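PDB 5NVA: Sodium/sialic acid symporter SiaT, which couples the inward sodium gradient to uptake of the sialic acid N-acetylneuraminic acid across the bacterial inner membrane, moving two sodium ions with each sugar. Local coordinates for residues D36-G41 with V376-I381; V118-F123 with S435-I440; C201-G206 with F296-Q301; Q250-Q255 with P417-F422; F422-F427 with M467-A472. All coordinates share one frame; numbering follows the deposited sequence.

Contact 1 of 5, residues D36-G41 with V376-I381; sequences DDYFRG and VAKLVI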
# COMPACT_ATOMS: atom_id res chain seq x y z
N ASP A 36 15.13 -4.89 17.41
CA ASP A 36 15.13 -3.45 17.23
C ASP A 36 15.82 -3.06 15.92
O ASP A 36 15.42 -2.09 15.27
CB ASP A 36 15.81 -2.76 18.42
CG ASP A 36 15.87 -1.25 18.26
OD1 ASP A 36 14.89 -0.58 18.64
OD2 ASP A 36 16.89 -0.75 17.76
N ASP A 37 16.86 -3.80 15.53
CA ASP A 37 17.44 -3.61 14.21
C ASP A 37 16.47 -4.05 13.12
O ASP A 37 16.21 -3.31 12.16
CB ASP A 37 18.75 -4.39 14.09
CG ASP A 37 19.83 -3.87 15.01
OD1 ASP A 37 20.03 -2.64 15.09
OD2 ASP A 37 20.50 -4.70 15.67
N TYR A 38 15.92 -5.25 13.27
CA TYR A 38 15.13 -5.87 12.20
C TYR A 38 13.85 -5.09 11.92
O TYR A 38 13.41 -5.00 10.77
CB TYR A 38 14.80 -7.31 12.59
CG TYR A 38 14.61 -8.26 11.44
CD1 TYR A 38 15.69 -8.70 10.69
CD2 TYR A 38 13.35 -8.73 11.11
CE1 TYR A 38 15.52 -9.58 9.64
CE2 TYR A 38 13.16 -9.61 10.06
CZ TYR A 38 14.25 -10.04 9.33
OH TYR A 38 14.07 -10.91 8.29
N PHE A 39 13.24 -4.51 12.96
CA PHE A 39 11.94 -3.87 12.83
C PHE A 39 11.98 -2.36 12.98
O PHE A 39 11.20 -1.67 12.33
CB PHE A 39 10.97 -4.44 13.86
CG PHE A 39 10.63 -5.89 13.64
CD1 PHE A 39 10.36 -6.36 12.37
CD2 PHE A 39 10.59 -6.77 14.70
CE1 PHE A 39 10.05 -7.69 12.16
CE2 PHE A 39 10.28 -8.10 14.50
CZ PHE A 39 10.01 -8.56 13.23
N ARG A 40 12.86 -1.83 13.83
CA ARG A 40 12.93 -0.39 14.07
C ARG A 40 14.16 0.26 13.46
O ARG A 40 14.24 1.50 13.46
CB ARG A 40 12.89 -0.12 15.58
CG ARG A 40 11.60 -0.60 16.25
CD ARG A 40 11.62 -0.39 17.75
NE ARG A 40 12.18 0.91 18.13
CZ ARG A 40 11.46 2.01 18.30
NH1 ARG A 40 10.15 1.99 18.12
NH2 ARG A 40 12.05 3.15 18.65
N GLY A 41 15.11 -0.51 12.95
CA GLY A 41 16.24 0.03 12.23
C GLY A 41 17.27 0.76 13.06
O GLY A 41 18.16 1.40 12.49
N VAL A 376 12.10 -15.64 15.55
CA VAL A 376 10.71 -15.52 15.12
C VAL A 376 10.54 -14.38 14.13
O VAL A 376 9.72 -14.46 13.20
CB VAL A 376 9.79 -15.35 16.35
CG1 VAL A 376 8.33 -15.28 15.93
CG2 VAL A 376 10.01 -16.50 17.33
N ALA A 377 11.31 -13.31 14.30
CA ALA A 377 11.27 -12.20 13.35
C ALA A 377 11.59 -12.68 11.94
O ALA A 377 10.85 -12.40 10.99
CB ALA A 377 12.24 -11.10 13.78
N LYS A 378 12.71 -13.39 11.78
CA LYS A 378 13.07 -13.91 10.47
C LYS A 378 12.13 -15.02 10.02
O LYS A 378 11.84 -15.16 8.83
CB LYS A 378 14.52 -14.41 10.50
CG LYS A 378 15.54 -13.36 10.88
CD LYS A 378 16.92 -13.98 11.08
CE LYS A 378 17.98 -12.93 11.35
NZ LYS A 378 19.31 -13.54 11.65
N LEU A 379 11.65 -15.83 10.97
CA LEU A 379 10.82 -16.99 10.63
C LEU A 379 9.50 -16.56 10.00
O LEU A 379 9.09 -17.11 8.97
CB LEU A 379 10.58 -17.83 11.89
CG LEU A 379 9.98 -19.24 11.79
CD1 LEU A 379 8.47 -19.22 11.61
CD2 LEU A 379 10.65 -20.03 10.67
N VAL A 380 8.82 -15.59 10.61
CA VAL A 380 7.50 -15.19 10.14
C VAL A 380 7.57 -14.62 8.73
O VAL A 380 6.63 -14.78 7.94
CB VAL A 380 6.86 -14.21 11.14
CG1 VAL A 380 5.55 -13.66 10.59
CG2 VAL A 380 6.63 -14.90 12.47
N ILE A 381 8.68 -13.96 8.39
CA ILE A 381 8.84 -13.44 7.04
C ILE A 381 8.84 -14.57 6.02
O ILE A 381 8.25 -14.45 4.94
CB ILE A 381 10.13 -12.59 6.96
CG1 ILE A 381 9.93 -11.28 7.72
CG2 ILE A 381 10.52 -12.34 5.50
CD1 ILE A 381 10.88 -10.20 7.32
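The short cytoplasmic helix 35-40, which follows the first transmembrane helix of this LeuT-fold symporter, meets the cytoplasmic end of transmembrane helix 370-396 through two aromatic rings, Tyr38 and Phe39, that converge on the methyl of Ala377. Phe39 reaches it with the far end of its ring, CZ lying 3.4 Å from Ala377 CB. Tyr38 brings its flank to the same methyl, CD2 to Ala377 CB 3.7 Å. A chi1 of -152°, roughly anti, extends the phenol of Tyr38 across the gap and along one turn of the partner helix. There Ile381, its side chain about 10 Å from a bound sodium ion, comes to meet the phenol head-on and sets CD1 3.6 Å from Tyr38 CE2 and 3.4 Å from Tyr38 OH. Lys378 passes the phenol at a slant, its CG 3.9 Å from CZ of Tyr38, before its extended chain carries the ammonium away from the contact. The neighbouring rings also brace each other, Phe39 CE1 lying at the edge of the Tyr38 ring. No hydrogen bond joins the segments. The phenol oxygen instead bonds to the backbone carbonyl of Trp171, a residue that the side chains of Lys378 and Ile381 also touch, so the ring's outer end is tied to helix 155-203. Phe39 packs on Ser352 and Ser353 of helix 328-361. The segment axes approach to 10.9 Å at 43°, a spacing bridged by the aromatics, which meet Ala377, Lys378 and Ile381. The arrangement is one of aromatic side chains of a cytoplasmic connecting helix packed on a transmembrane helix of the LeuT fold.

Contact 2 of 5, residues V118-F123 with S435-I440; sequences VRSRLF and SAVVGI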
# COMPACT_ATOMS: atom_id res chain seq x y z
N VAL A 118 -5.69 -5.45 25.63
CA VAL A 118 -5.12 -6.37 24.65
C VAL A 118 -6.16 -6.85 23.64
O VAL A 118 -5.79 -7.33 22.56
CB VAL A 118 -4.46 -7.55 25.38
CG1 VAL A 118 -5.51 -8.49 25.95
CG2 VAL A 118 -3.49 -8.30 24.46
N ARG A 119 -7.45 -6.73 23.95
CA ARG A 119 -8.48 -7.18 23.02
C ARG A 119 -8.47 -6.36 21.73
O ARG A 119 -8.45 -6.91 20.63
CB ARG A 119 -9.86 -7.12 23.69
CG ARG A 119 -10.09 -8.20 24.73
CD ARG A 119 -11.43 -8.00 25.42
NE ARG A 119 -11.45 -6.80 26.24
CZ ARG A 119 -12.52 -6.33 26.87
NH1 ARG A 119 -13.68 -6.97 26.76
NH2 ARG A 119 -12.44 -5.23 27.60
N SER A 120 -8.49 -5.03 21.87
CA SER A 120 -8.44 -4.17 20.69
C SER A 120 -7.11 -4.32 19.95
O SER A 120 -7.07 -4.30 18.72
CB SER A 120 -8.67 -2.71 21.08
OG SER A 120 -9.92 -2.55 21.72
N ARG A 121 -6.02 -4.48 20.70
CA ARG A 121 -4.71 -4.66 20.09
C ARG A 121 -4.67 -5.94 19.26
O ARG A 121 -4.17 -5.94 18.12
CB ARG A 121 -3.63 -4.69 21.17
CG ARG A 121 -2.28 -5.19 20.70
CD ARG A 121 -1.28 -5.17 21.83
NE ARG A 121 0.06 -5.53 21.38
CZ ARG A 121 1.11 -5.65 22.18
NH1 ARG A 121 0.98 -5.45 23.49
NH2 ARG A 121 2.30 -5.98 21.68
N LEU A 122 -5.19 -7.04 19.80
CA LEU A 122 -5.17 -8.31 19.08
C LEU A 122 -6.08 -8.26 17.85
O LEU A 122 -5.73 -8.79 16.79
CB LEU A 122 -5.58 -9.45 20.00
CG LEU A 122 -4.53 -9.92 21.00
CD1 LEU A 122 -5.06 -11.05 21.85
CD2 LEU A 122 -3.25 -10.33 20.28
N PHE A 123 -7.25 -7.63 17.98
CA PHE A 123 -8.17 -7.53 16.85
C PHE A 123 -7.52 -6.81 15.68
O PHE A 123 -7.52 -7.31 14.55
CB PHE A 123 -9.45 -6.80 17.28
CG PHE A 123 -10.30 -6.36 16.12
CD1 PHE A 123 -11.11 -7.26 15.45
CD2 PHE A 123 -10.28 -5.04 15.69
CE1 PHE A 123 -11.89 -6.86 14.38
CE2 PHE A 123 -11.05 -4.63 14.62
CZ PHE A 123 -11.86 -5.54 13.97
N SER A 435 -15.93 -0.09 25.96
CA SER A 435 -16.67 0.58 24.90
C SER A 435 -15.99 0.42 23.55
O SER A 435 -16.67 0.38 22.52
CB SER A 435 -16.84 2.07 25.23
OG SER A 435 -15.61 2.76 25.08
N ALA A 436 -14.66 0.32 23.53
CA ALA A 436 -13.96 0.05 22.28
C ALA A 436 -14.33 -1.32 21.73
O ALA A 436 -14.56 -1.47 20.52
CB ALA A 436 -12.44 0.14 22.49
N VAL A 437 -14.42 -2.33 22.60
CA VAL A 437 -14.81 -3.67 22.16
C VAL A 437 -16.24 -3.66 21.64
O VAL A 437 -16.55 -4.28 20.62
CB VAL A 437 -14.63 -4.67 23.31
CG1 VAL A 437 -15.33 -5.98 22.99
CG2 VAL A 437 -13.16 -4.91 23.59
N VAL A 438 -17.14 -2.94 22.33
CA VAL A 438 -18.51 -2.79 21.84
C VAL A 438 -18.50 -2.13 20.47
O VAL A 438 -19.21 -2.56 19.55
CB VAL A 438 -19.35 -1.99 22.84
CG1 VAL A 438 -20.72 -1.68 22.26
CG2 VAL A 438 -19.48 -2.75 24.15
N GLY A 439 -17.68 -1.09 20.30
CA GLY A 439 -17.57 -0.44 19.01
C GLY A 439 -17.07 -1.38 17.92
O GLY A 439 -17.51 -1.30 16.77
N ILE A 440 -16.16 -2.28 18.27
CA ILE A 440 -15.67 -3.26 17.31
C ILE A 440 -16.80 -4.15 16.83
O ILE A 440 -17.05 -4.30 15.63
CB ILE A 440 -14.52 -4.09 17.91
CG1 ILE A 440 -13.30 -3.21 18.21
CG2 ILE A 440 -14.14 -5.22 16.97
CD1 ILE A 440 -12.16 -3.97 18.84
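Ile440 lays its CG2 methyl squarely on the ring of Phe123, 3.7 Å from the centroid and only 7° off the ring normal, a CH-pi contact over the centre of one face. The second arm of the isoleucine follows the same ring: CD1 approaches Phe123 CD2 at 3.8 Å, and it also lies 3.9 Å from Ser120 OG. One branch thus covers the middle of the ring while the other fills the corner between phenylalanine and serine. The chi1 of Phe123, 166°, swings its ring out over Ile440, and the two side chains run antiparallel alongside one another. One turn earlier the pattern recurs with a different flat group. Val437 CG2 sits over the centre of the Arg119 guanidinium, 3.6 Å from CZ, the arginine lying roughly perpendicular to the valine. A bend at chi3 turns the arginine end across the methyl, and its NH2 forms a salt bridge with Asp117, which should restrict rotation of the guanidinium plane. Between these two face contacts Ser120 provides a small surface, OG reaching Ala436 CB at 3.8 Å. The segments share no hydrogen bond. Their axes run 9.7 Å apart at closest, inclined by 34°, and Ser120 and Val437 mark the nearest backbones. Leu421 of helix 415-427 packs on Ser120, Phe123 and Ile440, and Pro417 of that helix adds to the Phe123 surface. Helices 118-151 and 433-452 therefore run side by side as transmembrane elements, with helix 415-427 inserted along one side of their seam.

Contact 3 of 5, residues C201-G206 with F296-Q301; sequences CFKVDG and FVYYQQ
The side-chain oxygen of Gln301 receives two hydrogen bonds, one from the backbone N of Asp205 at 3.0 Å and one from a water, while NE2 of the same amide donates to Asp205 O at 2.9 Å. This paired donor-acceptor grip on a single residue's backbone fastens the periplasmic turn after helix 155-203 to the last residue of helix 267-301, at the rim of the LeuT-fold transporter. Both bonds use lone pairs in the carbonyl planes. The one from NE2 is the straighter, with an N-H...O angle of 159°, and Asp205 O lies close to the amide plane, so the amide meets the extended backbone edge-on, the two bonds fixing its rotation. The extended glutamine chain (chi2 -175°) delivers the amide to the turn. The water continues the polar network, donating to Lys203 O as well as to Gln301 OE1, and so satisfies a carbonyl in the last turn of the helix.

Next to this network is an apolar patch. Val204, the first residue to leave the helix, divides its methyls between two partners: CG1 faces the Gln301 amide and Val297 CG1, and CG2 lies 3.7 Å from Tyr298 CB, beside the edge of the tyrosine ring. The same edge meets Lys203, whose O is in the ring plane. The lysine's chain then leads away to a salt bridge with Glu323. Phe319 stacks edge-to-face with Tyr298, and Ile211 of helix 207-217 packs on Val204, joining the contact to the periplasmic helices. Lys203 CB lies 3.6 Å from Tyr298 CE1.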
# COMPACT_ATOMS: atom_id res chain seq x y z
N CYS A 201 3.69 10.36 -25.58
CA CYS A 201 3.53 11.67 -26.21
C CYS A 201 4.22 11.73 -27.57
O CYS A 201 3.73 12.40 -28.48
CB CYS A 201 4.07 12.76 -25.29
SG CYS A 201 3.12 13.02 -23.78
N PHE A 202 5.35 11.04 -27.71
CA PHE A 202 6.05 11.03 -28.99
C PHE A 202 5.29 10.22 -30.04
O PHE A 202 5.31 10.58 -31.23
CB PHE A 202 7.46 10.46 -28.82
CG PHE A 202 8.38 11.36 -28.05
CD1 PHE A 202 9.44 10.83 -27.33
CD2 PHE A 202 8.20 12.74 -28.05
CE1 PHE A 202 10.30 11.66 -26.62
CE2 PHE A 202 9.05 13.56 -27.34
CZ PHE A 202 10.10 13.02 -26.63
N LYS A 203 4.62 9.15 -29.63
CA LYS A 203 3.92 8.27 -30.56
C LYS A 203 2.51 8.74 -30.90
O LYS A 203 1.89 8.18 -31.80
CB LYS A 203 3.85 6.85 -29.98
CG LYS A 203 5.21 6.20 -29.79
CD LYS A 203 5.25 4.80 -30.38
CE LYS A 203 6.64 4.43 -30.85
NZ LYS A 203 6.61 3.51 -32.02
N VAL A 204 2.00 9.75 -30.19
CA VAL A 204 0.71 10.36 -30.49
C VAL A 204 0.95 11.58 -31.37
O VAL A 204 1.73 12.47 -31.02
CB VAL A 204 -0.04 10.74 -29.20
CG1 VAL A 204 -1.25 11.60 -29.51
CG2 VAL A 204 -0.44 9.49 -28.41
N ASP A 205 0.28 11.61 -32.53
CA ASP A 205 0.40 12.76 -33.42
C ASP A 205 -0.37 13.95 -32.85
O ASP A 205 -1.59 13.86 -32.62
CB ASP A 205 -0.10 12.40 -34.82
CG ASP A 205 0.31 10.99 -35.23
OD1 ASP A 205 1.50 10.66 -35.09
OD2 ASP A 205 -0.54 10.22 -35.73
N GLY A 206 0.33 15.06 -32.66
CA GLY A 206 -0.17 16.16 -31.87
C GLY A 206 0.46 16.25 -30.49
O GLY A 206 0.30 17.27 -29.83
N PHE A 296 -5.37 6.32 -24.13
CA PHE A 296 -6.69 6.47 -24.75
C PHE A 296 -6.57 7.16 -26.10
O PHE A 296 -7.03 6.64 -27.12
CB PHE A 296 -7.62 7.26 -23.82
CG PHE A 296 -8.89 7.71 -24.48
CD1 PHE A 296 -9.91 6.81 -24.73
CD2 PHE A 296 -9.06 9.03 -24.85
CE1 PHE A 296 -11.09 7.22 -25.34
CE2 PHE A 296 -10.23 9.45 -25.46
CZ PHE A 296 -11.25 8.54 -25.70
N VAL A 297 -5.93 8.33 -26.13
CA VAL A 297 -5.77 9.07 -27.38
C VAL A 297 -4.95 8.26 -28.38
O VAL A 297 -5.23 8.27 -29.59
CB VAL A 297 -5.12 10.44 -27.11
CG1 VAL A 297 -4.95 11.22 -28.41
CG2 VAL A 297 -5.95 11.23 -26.11
N TYR A 298 -3.94 7.53 -27.90
CA TYR A 298 -3.07 6.79 -28.81
C TYR A 298 -3.84 5.72 -29.57
O TYR A 298 -3.71 5.60 -30.79
CB TYR A 298 -1.92 6.15 -28.03
CG TYR A 298 -1.01 5.31 -28.90
CD1 TYR A 298 -0.05 5.91 -29.70
CD2 TYR A 298 -1.12 3.93 -28.92
CE1 TYR A 298 0.78 5.14 -30.50
CE2 TYR A 298 -0.29 3.16 -29.71
CZ TYR A 298 0.66 3.77 -30.50
OH TYR A 298 1.48 3.01 -31.30
N TYR A 299 -4.65 4.93 -28.87
CA TYR A 299 -5.41 3.87 -29.52
C TYR A 299 -6.71 4.37 -30.14
O TYR A 299 -7.39 3.59 -30.82
CB TYR A 299 -5.68 2.74 -28.53
CG TYR A 299 -4.42 2.01 -28.14
CD1 TYR A 299 -3.75 1.21 -29.05
CD2 TYR A 299 -3.89 2.13 -26.86
CE1 TYR A 299 -2.59 0.54 -28.70
CE2 TYR A 299 -2.73 1.47 -26.50
CZ TYR A 299 -2.09 0.67 -27.42
OH TYR A 299 -0.93 0.02 -27.07
N GLN A 300 -7.07 5.64 -29.93
CA GLN A 300 -8.08 6.27 -30.77
C GLN A 300 -7.50 6.69 -32.11
O GLN A 300 -8.22 6.71 -33.11
CB GLN A 300 -8.70 7.48 -30.06
CG GLN A 300 -9.53 7.13 -28.83
CD GLN A 300 -10.81 6.41 -29.17
OE1 GLN A 300 -11.04 5.28 -28.74
NE2 GLN A 300 -11.67 7.06 -29.96
N GLN A 301 -6.20 7.01 -32.14
CA GLN A 301 -5.51 7.30 -33.39
C GLN A 301 -5.05 6.04 -34.11
O GLN A 301 -4.88 6.07 -35.33
CB GLN A 301 -4.30 8.20 -33.13
CG GLN A 301 -4.64 9.62 -32.71
CD GLN A 301 -3.40 10.49 -32.60
OE1 GLN A 301 -2.28 10.02 -32.78
NE2 GLN A 301 -3.60 11.77 -32.29
O HOH W 1 -0.55 7.64 -33.10

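Contact 4 of 5, residues Q250-Q255 with P417-F422; sequences QFTASQ and PMTGLF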
# COMPACT_ATOMS: atom_id res chain seq x y z
N GLN A 250 -4.65 4.19 6.08
CA GLN A 250 -3.32 3.91 5.56
C GLN A 250 -2.22 4.54 6.41
O GLN A 250 -1.14 3.96 6.56
CB GLN A 250 -3.21 4.39 4.11
CG GLN A 250 -1.86 4.16 3.45
CD GLN A 250 -1.55 2.69 3.26
OE1 GLN A 250 -1.07 2.01 4.17
NE2 GLN A 250 -1.83 2.18 2.07
N PHE A 251 -2.48 5.71 6.98
CA PHE A 251 -1.43 6.49 7.62
C PHE A 251 -1.57 6.59 9.14
O PHE A 251 -0.73 7.24 9.77
CB PHE A 251 -1.39 7.90 7.01
CG PHE A 251 -0.89 7.93 5.59
CD1 PHE A 251 0.46 8.10 5.33
CD2 PHE A 251 -1.76 7.77 4.53
CE1 PHE A 251 0.92 8.12 4.02
CE2 PHE A 251 -1.30 7.79 3.23
CZ PHE A 251 0.04 7.97 2.97
N THR A 252 -2.59 5.98 9.73
CA THR A 252 -2.74 6.03 11.19
C THR A 252 -2.92 4.64 11.79
O THR A 252 -2.51 4.41 12.94
CB THR A 252 -3.93 6.91 11.59
OG1 THR A 252 -5.15 6.30 11.14
CG2 THR A 252 -3.81 8.30 10.98
N ALA A 253 -3.52 3.72 11.04
CA ALA A 253 -3.90 2.42 11.58
C ALA A 253 -3.27 1.25 10.82
O ALA A 253 -3.68 0.10 11.03
CB ALA A 253 -5.42 2.27 11.57
N SER A 254 -2.28 1.51 9.97
CA SER A 254 -1.70 0.48 9.11
C SER A 254 -0.21 0.37 9.40
O SER A 254 0.54 1.33 9.22
CB SER A 254 -1.94 0.81 7.63
OG SER A 254 -1.50 -0.24 6.79
N GLN A 255 0.22 -0.82 9.83
CA GLN A 255 1.58 -0.99 10.33
C GLN A 255 2.63 -0.72 9.26
O GLN A 255 3.71 -0.20 9.58
CB GLN A 255 1.75 -2.40 10.90
CG GLN A 255 3.18 -2.78 11.26
CD GLN A 255 3.69 -2.05 12.49
OE1 GLN A 255 2.94 -1.37 13.18
NE2 GLN A 255 4.98 -2.20 12.77
N PRO A 417 -13.05 -0.69 11.15
CA PRO A 417 -12.97 -0.84 12.62
C PRO A 417 -11.58 -0.58 13.18
O PRO A 417 -11.45 0.01 14.26
CB PRO A 417 -13.41 -2.29 12.85
CG PRO A 417 -14.32 -2.58 11.71
CD PRO A 417 -13.79 -1.81 10.53
N MET A 418 -10.52 -1.01 12.48
CA MET A 418 -9.17 -0.72 12.92
C MET A 418 -8.93 0.78 12.99
O MET A 418 -8.37 1.29 13.97
CB MET A 418 -8.15 -1.37 11.99
CG MET A 418 -8.12 -2.88 12.02
SD MET A 418 -7.04 -3.53 10.73
CE MET A 418 -5.55 -2.59 11.04
N THR A 419 -9.35 1.50 11.96
CA THR A 419 -9.18 2.95 11.93
C THR A 419 -10.02 3.63 13.00
O THR A 419 -9.57 4.57 13.66
CB THR A 419 -9.54 3.49 10.55
OG1 THR A 419 -8.87 2.70 9.56
CG2 THR A 419 -9.11 4.93 10.41
N GLY A 420 -11.26 3.16 13.19
CA GLY A 420 -12.12 3.75 14.20
C GLY A 420 -11.56 3.58 15.60
O GLY A 420 -11.73 4.45 16.46
N LEU A 421 -10.88 2.46 15.86
CA LEU A 421 -10.28 2.23 17.17
C LEU A 421 -9.24 3.30 17.48
O LEU A 421 -9.21 3.84 18.60
CB LEU A 421 -9.64 0.84 17.22
CG LEU A 421 -10.57 -0.34 17.50
CD1 LEU A 421 -9.84 -1.65 17.23
CD2 LEU A 421 -11.09 -0.29 18.92
N PHE A 422 -8.39 3.63 16.51
CA PHE A 422 -7.37 4.65 16.74
C PHE A 422 -7.99 6.03 16.91
O PHE A 422 -7.61 6.78 17.80
CB PHE A 422 -6.36 4.64 15.60
CG PHE A 422 -5.34 3.54 15.70
CD1 PHE A 422 -4.21 3.70 16.47
CD2 PHE A 422 -5.53 2.34 15.03
CE1 PHE A 422 -3.27 2.69 16.57
CE2 PHE A 422 -4.60 1.32 15.13
CZ PHE A 422 -3.47 1.50 15.90
O HOH W 2 -7.24 6.63 13.06
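Phe422 turns one face of its ring to the backbone of Thr252, whose carbonyl O stands 3.9 Å above the plane over the ring centre. On the same side of the ring Ala253 comes in obliquely, its CB 3.5 Å from Phe422 CD2. The alanine methyl points into the partner helix and also lies 3.8 Å from Thr419 CA, so it packs between Phe422 and Thr419, whose backbone is the nearest to it. CG of Phe422 stands opposite its own carbonyl carbon (chi1 -79°), which lays the ring along the helix surface facing the turn. In the LeuT fold of this transporter, the place where helix 236-252 ends is thereby packed against transmembrane helix 415-427. Met418, one turn before Phe422, bends at chi3 to bring CE 3.3 Å from Ala253 O; the carbonyl takes its hydrogen bond from Tyr109 OH, Met418 CE only touching it. A water bridges the two segments, donating to Thr252 OG1 at 2.9 Å and, more loosely, to Thr419 O at 3.2 Å. Both threonine hydroxyls are further tied to the preceding turn of their own helices, Thr252 to Ile248 O and Thr419 to Gly415 O. Phe100 of helix 89-102 packs on Phe422.

Contact 5 of 5, residues F422-F427 with M467-A472; sequences FMLGIF and MSVVIA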
# COMPACT_ATOMS: atom_id res chain seq x y z
N PHE A 422 -8.39 3.63 16.51
CA PHE A 422 -7.37 4.65 16.74
C PHE A 422 -7.99 6.03 16.91
O PHE A 422 -7.61 6.78 17.80
CB PHE A 422 -6.36 4.64 15.60
CG PHE A 422 -5.34 3.54 15.70
CD1 PHE A 422 -4.21 3.70 16.47
CD2 PHE A 422 -5.53 2.34 15.03
CE1 PHE A 422 -3.27 2.69 16.57
CE2 PHE A 422 -4.60 1.32 15.13
CZ PHE A 422 -3.47 1.50 15.90
N MET A 423 -8.95 6.37 16.04
CA MET A 423 -9.65 7.65 16.19
C MET A 423 -10.36 7.73 17.53
O MET A 423 -10.34 8.78 18.19
CB MET A 423 -10.65 7.84 15.04
CG MET A 423 -10.00 7.98 13.68
SD MET A 423 -11.09 8.82 12.52
CE MET A 423 -12.06 7.43 11.96
N LEU A 424 -10.99 6.64 17.96
CA LEU A 424 -11.66 6.61 19.25
C LEU A 424 -10.67 6.88 20.38
O LEU A 424 -10.92 7.71 21.27
CB LEU A 424 -12.36 5.27 19.45
CG LEU A 424 -13.20 5.10 20.71
CD1 LEU A 424 -14.49 5.89 20.61
CD2 LEU A 424 -13.48 3.63 20.98
N GLY A 425 -9.53 6.19 20.36
CA GLY A 425 -8.56 6.35 21.44
C GLY A 425 -7.90 7.71 21.44
O GLY A 425 -7.65 8.29 22.50
N ILE A 426 -7.61 8.25 20.26
CA ILE A 426 -6.88 9.51 20.18
C ILE A 426 -7.78 10.69 20.51
O ILE A 426 -7.36 11.64 21.18
CB ILE A 426 -6.23 9.66 18.79
CG1 ILE A 426 -5.15 8.59 18.57
CG2 ILE A 426 -5.64 11.05 18.61
CD1 ILE A 426 -3.88 8.84 19.35
N PHE A 427 -9.04 10.66 20.06
CA PHE A 427 -9.90 11.83 20.10
C PHE A 427 -11.04 11.76 21.10
O PHE A 427 -11.57 12.81 21.48
CB PHE A 427 -10.48 12.11 18.70
CG PHE A 427 -9.43 12.42 17.66
CD1 PHE A 427 -8.83 13.67 17.62
CD2 PHE A 427 -9.05 11.46 16.73
CE1 PHE A 427 -7.87 13.95 16.67
CE2 PHE A 427 -8.09 11.75 15.78
CZ PHE A 427 -7.50 12.99 15.75
N MET A 467 -16.66 5.02 11.78
CA MET A 467 -17.59 5.84 12.54
C MET A 467 -18.44 5.01 13.50
O MET A 467 -18.90 5.53 14.52
CB MET A 467 -18.48 6.64 11.59
CG MET A 467 -17.76 7.79 10.90
SD MET A 467 -17.10 9.01 12.05
CE MET A 467 -15.37 8.55 12.13
N SER A 468 -18.67 3.73 13.19
CA SER A 468 -19.42 2.89 14.11
C SER A 468 -18.62 2.63 15.39
O SER A 468 -19.20 2.57 16.48
CB SER A 468 -19.80 1.57 13.44
OG SER A 468 -20.59 1.80 12.29
N VAL A 469 -17.30 2.49 15.28
CA VAL A 469 -16.47 2.34 16.47
C VAL A 469 -16.47 3.64 17.28
O VAL A 469 -16.59 3.62 18.51
CB VAL A 469 -15.04 1.92 16.09
CG1 VAL A 469 -14.16 1.85 17.33
CG2 VAL A 469 -15.06 0.59 15.37
N VAL A 470 -16.35 4.78 16.60
CA VAL A 470 -16.32 6.07 17.29
C VAL A 470 -17.65 6.31 18.00
O VAL A 470 -17.68 6.66 19.19
CB VAL A 470 -16.00 7.20 16.30
CG1 VAL A 470 -16.26 8.56 16.94
CG2 VAL A 470 -14.56 7.09 15.82
N ILE A 471 -18.76 6.12 17.29
CA ILE A 471 -20.07 6.41 17.86
C ILE A 471 -20.40 5.43 18.98
O ILE A 471 -20.69 5.83 20.12
CB ILE A 471 -21.15 6.39 16.77
CG1 ILE A 471 -20.96 7.56 15.80
CG2 ILE A 471 -22.54 6.43 17.38
CD1 ILE A 471 -21.86 7.50 14.59
N ALA A 472 -20.35 4.12 18.69
CA ALA A 472 -20.68 3.13 19.70
C ALA A 472 -19.66 3.10 20.83
O ALA A 472 -20.01 2.79 21.97
CB ALA A 472 -20.81 1.74 19.06
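Leu424 is the main projection here: its CD1 methyl settles against the backbone of helix 459-475, 3.6 Å from Val470 O and 3.7 Å from Val469 O. The hollow is made by two successive carbonyls and completed by the side chain of Val469, whose CG1 lies 4.1 Å from Leu424 CD2, the valine set nearly square to the leucine. Trans about its first side-chain bond (chi1 -176°), the leucine stands out from its helix far enough to reach that surface. Val470 contributes CG2, 4.1 Å from Met423 CB and beside the start of Leu424. Such interlocked packing joins two transmembrane helices of the LeuT-fold symporter whose axes come within 8.7 Å at an angle of 40°, and no hydrogen bond spans them. At the margin the two methionines meet methyl to methyl, Met423 CE to Met467 CE 3.5 Å, tight for two carbons. Met467 starts out from its helix away from the contact but curls back through bends at chi2 and chi3, while Met423 bends at chi3 to meet it. Ala436 of helix 433-452 packs on Leu424, and Tyr96 of helix 89-102 on Met423.

Contacts 2, 4 and 5 form one cluster around helix 415-427: contacts 4 and 5 share Phe422, which uses its ring only in contact 4, while Leu421 and Pro417 carry contact 4 into contact 2, and Val469 of contact 5 touches both others. Contact 4, the nearest to the chain's centre, is fully buried and contains a bridging water. Contacts 2 and 5 are partly buried: contact 2 sets methyls over a ring and a guanidinium, contact 5 is methyl, methionine and backbone-carbonyl packing. Contact 1 is also buried but separate, uniting other helices by aromatic packing. Contact 3 stands alone on the periplasmic side, its centre about 48 Å from that of contact 1, and only there do direct hydrogen bonds join the two segments.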